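Local coordinates for uncharacterized protein SCO6318 (Streptomyces coelicolor A3, PDB 2QZ7) that is of unknown function but carries a TerD domain, which relates it to telluride resistance proteins, and binds sodium ions, at residues V28-W32 with H43-I47; A48-A53 with P102-V107; T74-R79 with E91-E96; H119-D123 with V147-A153; E138-D142 with F168-V172. All coordinates share one frame; numbering follows the deposited sequence.

Contact 1 of 5, residues V28-W32 with H43-I47. With NA (sodium ion), chain D; NA (sodium ion), chain C.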
# COMPACT_ATOMS: atom_id res chain seq x y z
N VAL A 28 -8.10 1.32 -1.07
CA VAL A 28 -7.33 0.14 -1.20
C VAL A 28 -7.84 -0.81 -0.13
O VAL A 28 -7.92 -0.46 1.05
CB VAL A 28 -5.83 0.44 -0.99
CG1 VAL A 28 -4.99 -0.84 -1.10
CG2 VAL A 28 -5.35 1.49 -2.02
N ARG A 29 -8.24 -2.01 -0.54
CA ARG A 29 -8.71 -3.02 0.44
C ARG A 29 -7.84 -4.24 0.32
O ARG A 29 -7.45 -4.63 -0.81
CB ARG A 29 -10.17 -3.41 0.14
CG ARG A 29 -11.20 -2.33 0.48
CD ARG A 29 -12.59 -2.69 -0.14
NE ARG A 29 -12.52 -2.45 -1.58
CZ ARG A 29 -13.45 -2.80 -2.47
NH1 ARG A 29 -14.55 -3.41 -2.07
NH2 ARG A 29 -13.29 -2.51 -3.75
N LEU A 30 -7.57 -4.87 1.46
CA LEU A 30 -6.63 -5.98 1.54
C LEU A 30 -7.24 -7.18 2.30
O LEU A 30 -7.89 -6.98 3.34
CB LEU A 30 -5.37 -5.49 2.26
CG LEU A 30 -4.33 -6.54 2.71
CD1 LEU A 30 -3.72 -7.20 1.48
CD2 LEU A 30 -3.24 -5.79 3.51
N LYS A 31 -7.09 -8.40 1.77
CA LYS A 31 -7.52 -9.63 2.46
C LYS A 31 -6.34 -10.58 2.54
O LYS A 31 -5.42 -10.49 1.73
CB LYS A 31 -8.68 -10.31 1.69
CG LYS A 31 -8.33 -10.73 0.25
CD LYS A 31 -9.51 -11.48 -0.41
CE LYS A 31 -9.12 -11.99 -1.80
NZ LYS A 31 -10.15 -12.95 -2.38
N TRP A 32 -6.38 -11.50 3.51
CA TRP A 32 -5.45 -12.61 3.66
C TRP A 32 -5.94 -13.59 4.72
O TRP A 32 -6.70 -13.23 5.63
CB TRP A 32 -4.03 -12.12 4.00
CG TRP A 32 -3.78 -11.61 5.41
CD1 TRP A 32 -3.27 -12.33 6.49
CD2 TRP A 32 -3.95 -10.27 5.88
NE1 TRP A 32 -3.12 -11.49 7.58
CE2 TRP A 32 -3.54 -10.23 7.24
CE3 TRP A 32 -4.39 -9.07 5.26
CZ2 TRP A 32 -3.57 -9.05 8.01
CZ3 TRP A 32 -4.42 -7.90 6.01
CH2 TRP A 32 -4.02 -7.90 7.38
N HIS A 43 0.73 -10.94 9.96
CA HIS A 43 0.48 -9.52 10.13
C HIS A 43 0.92 -8.81 8.85
O HIS A 43 2.12 -8.73 8.54
CB HIS A 43 1.19 -8.95 11.35
CG HIS A 43 0.90 -7.50 11.60
ND1 HIS A 43 1.32 -6.83 12.73
CD2 HIS A 43 0.26 -6.57 10.84
CE1 HIS A 43 0.93 -5.57 12.67
NE2 HIS A 43 0.30 -5.38 11.52
N LEU A 44 -0.08 -8.35 8.10
CA LEU A 44 0.10 -7.57 6.86
C LEU A 44 -0.47 -6.20 7.09
O LEU A 44 -1.45 -6.03 7.82
CB LEU A 44 -0.61 -8.17 5.65
CG LEU A 44 0.10 -9.33 4.91
CD1 LEU A 44 0.23 -10.62 5.81
CD2 LEU A 44 -0.60 -9.64 3.61
N ASP A 45 0.20 -5.21 6.49
CA ASP A 45 -0.21 -3.80 6.56
C ASP A 45 -0.27 -3.20 5.20
O ASP A 45 0.70 -3.31 4.40
CB ASP A 45 0.80 -2.96 7.35
CG ASP A 45 0.73 -3.22 8.86
OD1 ASP A 45 -0.35 -3.57 9.39
OD2 ASP A 45 1.77 -3.05 9.54
N ILE A 46 -1.37 -2.49 4.94
CA ILE A 46 -1.36 -1.51 3.84
C ILE A 46 -0.53 -0.32 4.34
O ILE A 46 -0.74 0.18 5.46
CB ILE A 46 -2.77 -0.99 3.49
CG1 ILE A 46 -3.73 -2.15 3.07
CG2 ILE A 46 -2.67 0.06 2.31
CD1 ILE A 46 -5.25 -1.67 2.92
N ILE A 47 0.39 0.14 3.50
CA ILE A 47 1.23 1.29 3.84
C ILE A 47 1.23 2.23 2.66
O ILE A 47 1.37 1.77 1.54
CB ILE A 47 2.71 0.82 4.10
CG1 ILE A 47 2.78 -0.22 5.25
CG2 ILE A 47 3.58 2.04 4.39
CD1 ILE A 47 4.23 -0.80 5.48
NA NA D . -2.51 -4.67 9.44
NA NA C . -8.82 -13.10 6.48
O HOH W 1 -9.23 -12.08 4.48
O HOH W 2 -2.62 -3.86 11.47
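Leu44 lies against the flat side of Trp32, and this is the tightest part of the contact. Its CB stands over one face of the indole, 3.6 Å from the centroid of the six-membered ring and only 3° off the ring normal, a CH-pi contact. Leu44 CD1 and CD2 spread over the five-membered part, CD1 coming within 3.9 Å of Trp32 NE1. The ring is brought across because Trp32 CG sits between the backbone N and the carbonyl carbon (chi1 75°), and a hydrogen bond from NE1 to His42 O fixes its rotation. At the far end Trp32 CH2 comes within 3.2 Å of Leu44 O, an oxygen that also binds sodium. Deeper in, Leu30 and Ile46 overlap along their flanks, Leu30 CD2 3.7 Å from Ile46 CG1. The side chain of Val28 is farther off, CG1 4.1 Å from Ile46 CD1, though Val28 O approaches the same methyl.

The other side is polar and looser. Arg29 and Lys31 point away from 43-47, and partly exposed His43 turns back to donate from NE2 to Asp45 OD1 at 2.9 Å; Asp45 OD2 is held by His114. One sodium is bound by Asp45 OD1, Leu44 O and a water, with Ser81 and Glu91 completing its shell. A second is bound by Trp32 O, a water, Gly84 and Gly86. No hydrogen bond joins the segments, whose axes pass 8.3 Å apart: this is face-to-face packing of two sheets in a beta sandwich, with sodium sites at one end.

Contact 2 of 5, residues A48-A53 with P102-V107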
# COMPACT_ATOMS: atom_id res chain seq x y z
N ALA A 48 1.10 3.54 2.90
CA ALA A 48 1.27 4.53 1.82
C ALA A 48 2.25 5.63 2.24
O ALA A 48 2.44 5.88 3.44
CB ALA A 48 -0.08 5.17 1.44
N THR A 49 2.88 6.25 1.24
CA THR A 49 3.76 7.42 1.42
C THR A 49 3.42 8.45 0.43
O THR A 49 2.96 8.13 -0.65
CB THR A 49 5.22 7.04 1.25
OG1 THR A 49 5.30 6.06 0.22
CG2 THR A 49 5.77 6.39 2.58
N THR A 50 3.65 9.70 0.81
CA THR A 50 3.41 10.86 -0.03
C THR A 50 4.78 11.50 -0.32
O THR A 50 5.75 11.30 0.47
CB THR A 50 2.51 11.89 0.72
OG1 THR A 50 3.12 12.21 1.98
CG2 THR A 50 1.14 11.26 1.01
N TYR A 51 4.85 12.18 -1.47
CA TYR A 51 6.08 12.79 -2.03
C TYR A 51 5.79 14.21 -2.50
O TYR A 51 4.75 14.46 -3.13
CB TYR A 51 6.68 11.92 -3.16
CG TYR A 51 7.00 10.54 -2.62
CD1 TYR A 51 8.25 10.26 -2.04
CD2 TYR A 51 6.02 9.54 -2.60
CE1 TYR A 51 8.52 9.01 -1.49
CE2 TYR A 51 6.28 8.29 -2.03
CZ TYR A 51 7.54 8.04 -1.47
OH TYR A 51 7.82 6.80 -0.89
N ALA A 52 6.71 15.11 -2.16
CA ALA A 52 6.68 16.54 -2.53
C ALA A 52 6.78 16.71 -4.03
O ALA A 52 7.51 15.96 -4.70
CB ALA A 52 7.84 17.29 -1.86
N ALA A 53 6.07 17.72 -4.54
CA ALA A 53 6.18 18.15 -5.94
C ALA A 53 7.64 18.36 -6.34
O ALA A 53 8.06 17.86 -7.39
CB ALA A 53 5.37 19.41 -6.19
N PRO A 102 -1.26 21.02 -2.75
CA PRO A 102 -0.63 21.06 -4.08
C PRO A 102 0.84 20.67 -4.03
O PRO A 102 1.38 20.11 -4.98
CB PRO A 102 -0.79 22.54 -4.50
CG PRO A 102 -2.01 22.98 -3.76
CD PRO A 102 -1.85 22.32 -2.41
N SER A 103 1.50 20.94 -2.90
CA SER A 103 2.89 20.57 -2.73
C SER A 103 3.15 19.04 -2.65
O SER A 103 4.30 18.61 -2.71
CB SER A 103 3.48 21.31 -1.52
OG SER A 103 2.92 20.81 -0.30
N ILE A 104 2.11 18.21 -2.54
CA ILE A 104 2.26 16.74 -2.66
C ILE A 104 1.78 16.31 -4.05
O ILE A 104 0.63 16.56 -4.42
CB ILE A 104 1.47 15.98 -1.55
CG1 ILE A 104 2.13 16.22 -0.19
CG2 ILE A 104 1.35 14.43 -1.85
CD1 ILE A 104 1.27 15.83 0.92
N ALA A 105 2.64 15.66 -4.82
CA ALA A 105 2.32 15.36 -6.21
C ALA A 105 2.41 13.88 -6.57
O ALA A 105 2.15 13.50 -7.74
CB ALA A 105 3.23 16.22 -7.19
N ARG A 106 2.77 13.06 -5.59
CA ARG A 106 2.87 11.63 -5.81
C ARG A 106 2.54 10.88 -4.52
O ARG A 106 2.97 11.29 -3.42
CB ARG A 106 4.29 11.28 -6.29
CG ARG A 106 4.57 9.80 -6.50
CD ARG A 106 5.92 9.67 -7.31
NE ARG A 106 6.18 8.27 -7.61
CZ ARG A 106 7.02 7.47 -6.95
NH1 ARG A 106 7.73 7.90 -5.91
NH2 ARG A 106 7.14 6.21 -7.34
N VAL A 107 1.77 9.80 -4.67
CA VAL A 107 1.45 8.90 -3.60
C VAL A 107 1.72 7.46 -4.06
O VAL A 107 1.37 7.08 -5.18
CB VAL A 107 -0.05 9.03 -3.15
CG1 VAL A 107 -0.35 8.04 -1.98
CG2 VAL A 107 -0.33 10.47 -2.75
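One face of the Tyr51 ring has Arg106 NH1 above it, 4.0 Å from the plane and nearer the CD2-CE2 side than the centre. Both residues belong to a classic beta bulge between the antiparallel strands 44-52 and 104-113, in which Ala105 and Arg106 are set opposite Tyr51. The ring and guanidinium planes are 46° apart, and with Arg106 CZ at 5.2 Å from the Tyr51 ring centroid the cation-pi attraction is at most weak. At the far end of the ring Tyr51 OH shares a hydrogen bond of 2.9 Å with Thr49 OG1, which fixes the direction of the phenol. Arg106 is extended, CG anti to the backbone N (chi1 177°), which carries its head out to Glu157, in a salt bridge to NE, and to the carbonyls of Pro56 and Gly187 at NH1.

Beneath these side chains Tyr51 N donates to Arg106 O at 2.9 Å. In return Tyr51 O takes Ala105 N at 3.0 Å and, only weakly, Arg106 N. The extra residue shifts the register by one, after which Ala52 pairs with Ile104. On the sheet face away from Tyr51, Thr50 CG2 and Val107 CG2 run next to each other, and Ile104 CG2 touches Thr50 CB at 3.8 Å. Toward the surface Ala53 CB meets the CB of the bulge residue Ala105. There Ala53 N donates to Ser103 O at 2.7 Å, coming from above the carbonyl plane, 40° out of it.

Contact 3 of 5, residues T74-R79 with E91-E96. With NA (sodium ion), chain D.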
# COMPACT_ATOMS: atom_id res chain seq x y z
N THR A 74 -6.30 13.51 5.24
CA THR A 74 -6.84 13.23 3.91
C THR A 74 -6.91 11.76 3.59
O THR A 74 -7.48 11.38 2.56
CB THR A 74 -5.99 13.88 2.82
OG1 THR A 74 -4.67 13.32 2.91
CG2 THR A 74 -5.96 15.38 3.03
N ILE A 75 -6.27 10.94 4.45
CA ILE A 75 -6.25 9.48 4.33
C ILE A 75 -6.76 8.82 5.63
O ILE A 75 -6.39 9.24 6.74
CB ILE A 75 -4.84 9.00 3.95
CG1 ILE A 75 -4.38 9.74 2.68
CG2 ILE A 75 -4.82 7.47 3.72
CD1 ILE A 75 -2.87 9.73 2.39
N ASN A 76 -7.65 7.83 5.51
CA ASN A 76 -8.28 7.22 6.67
C ASN A 76 -8.20 5.72 6.47
O ASN A 76 -8.09 5.25 5.34
CB ASN A 76 -9.79 7.66 6.80
CG ASN A 76 -10.55 7.02 8.06
OD1 ASN A 76 -11.63 6.41 7.89
ND2 ASN A 76 -10.00 7.19 9.29
N MSE A 77 -8.23 4.99 7.59
CA MSE A 77 -8.39 3.54 7.59
C MSE A 77 -9.59 3.23 8.47
O MSE A 77 -9.51 3.38 9.70
CB MSE A 77 -7.14 2.87 8.14
CG MSE A 77 -5.87 3.17 7.29
SE MSE A 77 -4.39 2.10 7.89
CE MSE A 77 -4.87 0.44 6.92
N SER A 78 -10.69 2.76 7.88
CA SER A 78 -11.82 2.34 8.72
C SER A 78 -11.64 0.95 9.34
O SER A 78 -12.38 0.56 10.25
CB SER A 78 -13.12 2.38 7.92
OG SER A 78 -13.10 1.34 6.95
N ARG A 79 -10.68 0.17 8.83
CA ARG A 79 -10.38 -1.10 9.45
C ARG A 79 -8.99 -1.56 9.13
O ARG A 79 -8.42 -1.13 8.11
CB ARG A 79 -11.42 -2.18 9.09
CG ARG A 79 -11.51 -2.44 7.58
CD ARG A 79 -12.67 -3.45 7.29
NE ARG A 79 -12.73 -3.60 5.84
CZ ARG A 79 -13.35 -2.73 5.03
NH1 ARG A 79 -14.00 -1.67 5.54
NH2 ARG A 79 -13.33 -2.94 3.72
N GLU A 91 -8.72 -5.07 5.92
CA GLU A 91 -7.99 -3.85 6.13
C GLU A 91 -8.26 -2.94 4.96
O GLU A 91 -8.37 -3.40 3.84
CB GLU A 91 -6.48 -4.15 6.27
CG GLU A 91 -5.58 -2.90 6.48
CD GLU A 91 -4.34 -3.20 7.30
OE1 GLU A 91 -4.42 -4.07 8.22
OE2 GLU A 91 -3.29 -2.56 7.08
N GLU A 92 -8.38 -1.64 5.19
CA GLU A 92 -8.65 -0.76 4.06
C GLU A 92 -8.05 0.62 4.32
O GLU A 92 -7.93 1.06 5.48
CB GLU A 92 -10.17 -0.63 3.82
CG GLU A 92 -10.87 0.32 4.79
CD GLU A 92 -10.85 1.80 4.31
OE1 GLU A 92 -10.85 2.06 3.11
OE2 GLU A 92 -10.84 2.72 5.16
N MSE A 93 -7.71 1.31 3.24
CA MSE A 93 -7.21 2.66 3.32
C MSE A 93 -7.90 3.47 2.23
O MSE A 93 -7.84 3.11 1.03
CB MSE A 93 -5.67 2.67 3.08
CG MSE A 93 -5.04 4.07 3.32
SE MSE A 93 -3.14 4.11 3.12
CE MSE A 93 -2.71 3.14 4.72
N THR A 94 -8.55 4.56 2.63
CA THR A 94 -9.19 5.48 1.67
C THR A 94 -8.41 6.81 1.49
O THR A 94 -8.07 7.46 2.47
CB THR A 94 -10.62 5.75 2.12
OG1 THR A 94 -11.33 4.50 2.17
CG2 THR A 94 -11.38 6.75 1.20
N PHE A 95 -8.20 7.25 0.25
CA PHE A 95 -7.50 8.50 -0.04
C PHE A 95 -8.43 9.50 -0.66
O PHE A 95 -9.08 9.19 -1.66
CB PHE A 95 -6.34 8.32 -1.05
CG PHE A 95 -5.37 7.21 -0.70
CD1 PHE A 95 -4.04 7.52 -0.40
CD2 PHE A 95 -5.78 5.87 -0.67
CE1 PHE A 95 -3.14 6.52 -0.09
CE2 PHE A 95 -4.86 4.85 -0.36
CZ PHE A 95 -3.54 5.20 -0.09
N GLU A 96 -8.45 10.70 -0.11
CA GLU A 96 -9.17 11.78 -0.71
C GLU A 96 -8.08 12.58 -1.38
O GLU A 96 -7.63 13.58 -0.84
CB GLU A 96 -9.93 12.62 0.34
CG GLU A 96 -10.98 11.86 1.18
CD GLU A 96 -12.12 11.23 0.36
OE1 GLU A 96 -12.56 11.81 -0.67
OE2 GLU A 96 -12.60 10.14 0.78
NA NA D . -2.51 -4.67 9.44
O HOH W 2 -2.62 -3.86 11.47
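Ser78 N donates to Glu92 OE2 in a short, almost straight hydrogen bond (2.7 Å, 176°) that uses the anti lone pair; Ser78 OG adds a weak bond to the same oxygen. The other oxygen, Glu92 OE1, receives Thr94 OG1 on its syn lone pair at 2.7 Å, so the carboxylate is gripped at both ends. The bend at chi2 (86°) sets it between Ser78 across the contact and Thr94 on its own strand. Backbone bonds follow: Asn76 and Thr94 exchange a pair, Thr94 N to Asn76 O being 2.8 Å, while Glu96 N donates to Thr74 O and Glu92 N to Arg79 O. The guanidinium of Arg79 lies over Glu92 CG with one face, its charge not touching the carboxylate; NE is bonded to Phe89 O.

On the inner face, Ile75 CG2 presses on Met93 CG at 3.4 Å, tighter than usual, and lies over a face of the Phe95 ring. Of the two selenomethionines, Met77 sets its SE 3.7 Å from Met93 CE. Glu91 OE1 binds sodium, and OE2 holds Ile46 N. The arrangement is an antiparallel pair at one margin of a beta-sandwich sheet, strand 75-77 outermost, with a sodium site beside the end where residues 80-90 link the strands.

Contact 4 of 5, residues H119-D123 with V147-A153. With NA (sodium ion), chain E.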
# COMPACT_ATOMS: atom_id res chain seq x y z
N HIS A 119 11.53 -14.94 8.17
CA HIS A 119 11.40 -14.54 6.76
C HIS A 119 10.09 -15.02 6.12
O HIS A 119 9.88 -16.22 5.93
CB HIS A 119 12.62 -15.00 5.93
CG HIS A 119 12.50 -14.74 4.46
ND1 HIS A 119 12.57 -13.47 3.91
CD2 HIS A 119 12.34 -15.58 3.41
CE1 HIS A 119 12.44 -13.54 2.60
NE2 HIS A 119 12.30 -14.82 2.27
N LYS A 120 9.20 -14.07 5.79
CA LYS A 120 7.87 -14.44 5.31
C LYS A 120 7.45 -13.65 4.05
O LYS A 120 7.50 -12.42 4.02
CB LYS A 120 6.86 -14.28 6.45
CG LYS A 120 5.47 -14.82 6.19
CD LYS A 120 4.48 -14.35 7.27
CE LYS A 120 4.64 -15.18 8.56
NZ LYS A 120 3.70 -14.72 9.65
N THR A 121 7.06 -14.38 3.01
CA THR A 121 6.73 -13.77 1.72
C THR A 121 5.23 -13.94 1.41
O THR A 121 4.51 -14.60 2.16
CB THR A 121 7.56 -14.40 0.60
OG1 THR A 121 7.11 -15.74 0.39
CG2 THR A 121 9.07 -14.42 0.94
N PHE A 122 4.78 -13.34 0.31
CA PHE A 122 3.39 -13.42 -0.14
C PHE A 122 2.97 -14.85 -0.48
O PHE A 122 1.78 -15.20 -0.36
CB PHE A 122 3.12 -12.47 -1.32
CG PHE A 122 3.06 -11.02 -0.91
CD1 PHE A 122 1.89 -10.49 -0.38
CD2 PHE A 122 4.18 -10.19 -1.05
CE1 PHE A 122 1.85 -9.14 0.03
CE2 PHE A 122 4.16 -8.87 -0.66
CZ PHE A 122 2.97 -8.31 -0.12
N ASP A 123 3.96 -15.65 -0.90
CA ASP A 123 3.77 -17.08 -1.21
C ASP A 123 3.50 -17.93 0.03
O ASP A 123 2.83 -18.95 -0.08
CB ASP A 123 4.97 -17.66 -1.96
CG ASP A 123 4.61 -18.91 -2.73
OD1 ASP A 123 3.62 -18.85 -3.52
OD2 ASP A 123 5.27 -19.96 -2.55
N VAL A 147 4.86 -11.34 -7.27
CA VAL A 147 5.79 -10.97 -6.22
C VAL A 147 5.74 -12.01 -5.09
O VAL A 147 5.86 -11.65 -3.91
CB VAL A 147 5.55 -9.48 -5.70
CG1 VAL A 147 5.90 -8.47 -6.79
CG2 VAL A 147 4.10 -9.25 -5.19
N ALA A 148 5.59 -13.29 -5.46
CA ALA A 148 5.49 -14.41 -4.51
C ALA A 148 6.66 -14.48 -3.53
O ALA A 148 6.46 -14.78 -2.35
CB ALA A 148 5.35 -15.76 -5.25
N GLY A 149 7.87 -14.18 -4.02
CA GLY A 149 9.08 -14.18 -3.19
C GLY A 149 9.34 -12.95 -2.32
O GLY A 149 10.30 -12.92 -1.56
N ALA A 150 8.47 -11.94 -2.39
CA ALA A 150 8.70 -10.65 -1.73
C ALA A 150 8.14 -10.61 -0.32
O ALA A 150 7.14 -11.25 -0.03
CB ALA A 150 8.09 -9.50 -2.57
N THR A 151 8.77 -9.82 0.54
CA THR A 151 8.28 -9.58 1.91
C THR A 151 7.32 -8.38 1.94
O THR A 151 6.50 -8.21 2.85
CB THR A 151 9.44 -9.26 2.80
OG1 THR A 151 10.13 -8.12 2.28
CG2 THR A 151 10.41 -10.49 2.88
N ALA A 152 7.43 -7.56 0.91
CA ALA A 152 6.63 -6.36 0.80
C ALA A 152 6.51 -6.03 -0.69
O ALA A 152 7.34 -6.49 -1.49
CB ALA A 152 7.27 -5.20 1.60
N ALA A 153 5.49 -5.26 -1.06
CA ALA A 153 5.26 -4.88 -2.46
C ALA A 153 4.51 -3.57 -2.63
O ALA A 153 3.50 -3.35 -1.97
CB ALA A 153 4.52 -5.98 -3.22
NA NA E . -0.19 -15.35 -1.17
O HOH W 3 0.55 -14.75 -3.15
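Ala148 O is the main acceptor, taking Thr121 OG1 at 3.0 Å and Asp123 N at 3.0 Å, both in its carbonyl plane. Thr121 delivers its hydroxyl because OG1 stands between the backbone N and the carbonyl carbon (chi1 70°), leaving CG2 to rest against Gly149 O. A third hydrogen bond runs from Phe122 N to Ala150 O at 3.2 Å. Thus the loop 119-123 is held by two carbonyls of the type I beta turn Val147-Ala150, itself closed by Ala150 N to Val147 O.

This turn leads into strand 152-160 of the sandwich, which begins with a classic beta bulge in which Thr151 and Ala152 sit opposite Phe175. Thr151 OG1 is satisfied outside the contact, by the carbonyls of Ser177 and Phe175.

Apolar contacts centre on Phe122. Its ring turns an edge to the backbone at Ala152 C, CE2 touches Ala153 CB at 3.9 Å, and CD2 approaches Val147 CG2 at 4.2 Å; the ring also stacks with Phe144. Toward the surface the packing is slight, with His119 CE1 3.7 Å from Thr151 CG2 and Asp123 CB beside Ala148 CB.

The metal interaction uses the backbone of the same phenylalanine. Phe122 O binds a sodium ion at 2.1 Å, together with a water, Val125 O and Thr128 OG1.

Contact 5 of 5, residues E138-D142 with F168-V172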
# COMPACT_ATOMS: atom_id res chain seq x y z
N GLU A 138 -13.26 -0.26 -10.67
CA GLU A 138 -12.11 -1.05 -10.30
C GLU A 138 -10.85 -0.56 -11.03
O GLU A 138 -10.86 -0.45 -12.25
CB GLU A 138 -12.33 -2.54 -10.60
CG GLU A 138 -11.27 -3.47 -9.95
CD GLU A 138 -10.91 -4.66 -10.85
OE1 GLU A 138 -11.73 -5.60 -10.98
OE2 GLU A 138 -9.80 -4.65 -11.43
N LEU A 139 -9.79 -0.29 -10.27
CA LEU A 139 -8.50 0.11 -10.88
C LEU A 139 -7.53 -1.05 -10.99
O LEU A 139 -6.90 -1.25 -12.02
CB LEU A 139 -7.88 1.30 -10.13
CG LEU A 139 -8.67 2.61 -10.14
CD1 LEU A 139 -7.96 3.67 -9.29
CD2 LEU A 139 -8.88 3.13 -11.57
N LEU A 140 -7.45 -1.85 -9.94
CA LEU A 140 -6.55 -2.98 -9.91
C LEU A 140 -7.12 -4.03 -8.96
O LEU A 140 -7.62 -3.66 -7.91
CB LEU A 140 -5.17 -2.52 -9.40
CG LEU A 140 -4.11 -3.58 -9.06
CD1 LEU A 140 -3.61 -4.34 -10.30
CD2 LEU A 140 -2.95 -2.94 -8.36
N THR A 141 -7.05 -5.31 -9.36
CA THR A 141 -7.19 -6.49 -8.45
C THR A 141 -5.92 -7.35 -8.62
O THR A 141 -5.52 -7.63 -9.75
CB THR A 141 -8.43 -7.36 -8.81
OG1 THR A 141 -9.61 -6.56 -8.71
CG2 THR A 141 -8.57 -8.57 -7.86
N ASP A 142 -5.30 -7.76 -7.52
CA ASP A 142 -4.09 -8.59 -7.55
C ASP A 142 -3.99 -9.60 -6.40
O ASP A 142 -4.35 -9.29 -5.27
CB ASP A 142 -2.87 -7.69 -7.48
CG ASP A 142 -1.70 -8.24 -8.26
OD1 ASP A 142 -0.82 -8.89 -7.65
OD2 ASP A 142 -1.66 -8.01 -9.48
N PHE A 168 -3.82 7.20 -11.97
CA PHE A 168 -3.43 5.95 -11.38
C PHE A 168 -2.47 5.24 -12.32
O PHE A 168 -2.59 5.33 -13.54
CB PHE A 168 -4.68 5.10 -11.11
CG PHE A 168 -4.44 3.62 -11.11
CD1 PHE A 168 -3.98 2.97 -9.98
CD2 PHE A 168 -4.72 2.87 -12.25
CE1 PHE A 168 -3.78 1.59 -9.99
CE2 PHE A 168 -4.52 1.49 -12.27
CZ PHE A 168 -4.04 0.87 -11.15
N ARG A 169 -1.52 4.53 -11.75
CA ARG A 169 -0.75 3.56 -12.50
C ARG A 169 -0.55 2.34 -11.65
O ARG A 169 -0.27 2.46 -10.45
CB ARG A 169 0.59 4.13 -12.99
CG ARG A 169 0.41 4.69 -14.36
CD ARG A 169 1.56 5.44 -14.85
NE ARG A 169 2.50 4.62 -15.61
CZ ARG A 169 3.72 5.03 -15.93
NH1 ARG A 169 4.12 6.25 -15.58
NH2 ARG A 169 4.53 4.24 -16.62
N GLU A 170 -0.72 1.18 -12.26
CA GLU A 170 -0.37 -0.06 -11.63
C GLU A 170 1.13 -0.04 -11.35
O GLU A 170 1.93 0.28 -12.23
CB GLU A 170 -0.73 -1.24 -12.53
CG GLU A 170 -0.72 -2.57 -11.82
CD GLU A 170 -0.78 -3.74 -12.77
OE1 GLU A 170 0.13 -4.60 -12.70
OE2 GLU A 170 -1.71 -3.79 -13.61
N ALA A 171 1.53 -0.37 -10.13
CA ALA A 171 2.94 -0.36 -9.80
C ALA A 171 3.24 -1.50 -8.85
O ALA A 171 3.65 -1.30 -7.69
CB ALA A 171 3.36 1.01 -9.22
N VAL A 172 3.02 -2.72 -9.34
CA VAL A 172 3.25 -3.93 -8.54
C VAL A 172 4.73 -4.30 -8.65
O VAL A 172 5.19 -4.72 -9.71
CB VAL A 172 2.37 -5.11 -9.02
CG1 VAL A 172 2.65 -6.40 -8.19
CG2 VAL A 172 0.91 -4.73 -8.96
O HOH W 4 -4.16 -2.52 -13.55
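At one margin of the beta sandwich, the outermost strands of its two sheets face each other through Leu139, Leu140, Phe168 and Glu170. Segments 138-142 and 168-172 run nearly parallel, their axes 9° apart and 7.8 Å from each other, with no direct hydrogen bond between them. The Phe168 ring has a neighbour on each face: Leu139 CB over the centre, 3.9 Å from the centroid in a CH-pi contact, and, opposite, the backbone N of Glu170, off toward the rim and 3.5 Å above the ring plane. Leu139 CD1 reaches back to Phe168 CG, while Leu140 CB touches Phe168 CZ at 4.0 Å.

That successive leucines both reach the other sheet reflects a classic beta bulge, in which Leu139 and Leu140 sit opposite Val132 of the neighbouring strand. With its CG anti to the backbone N (chi1 170°), Leu140 lays CD1 3.7 Å from Glu170 CG and runs roughly perpendicular to that side chain.

Outside the apolar patch a water donates to Glu170 OE2 at 2.8 Å and, weakly, to Leu139 O. Asp142 OD2 and Glu170 OE1 stand 5.0 Å apart, and Arg146 NH2 forms a salt bridge with each.

From the N terminus, contact 1 closes the loop of residues 33-42 and brings the first two long strands, one from each sheet, face to face. Strand 44-52 runs straight on into contact 2, an in-sheet pairing that closes the excursion of residues 54-101 through both sheets. Contact 3 lies inside that excursion, closes residues 80-90 and pairs strands of the other sheet; it shares a sodium with contact 1, and its Met93 and Phe95 pack on Ala48 of contact 2. Contacts 4 and 5, closing 124-146 and 143-167, cross in sequence and meet where Val147 touches Val172. Contact 4 ties a sodium-binding loop to a strand start; contact 5 joins the sheets at their margin.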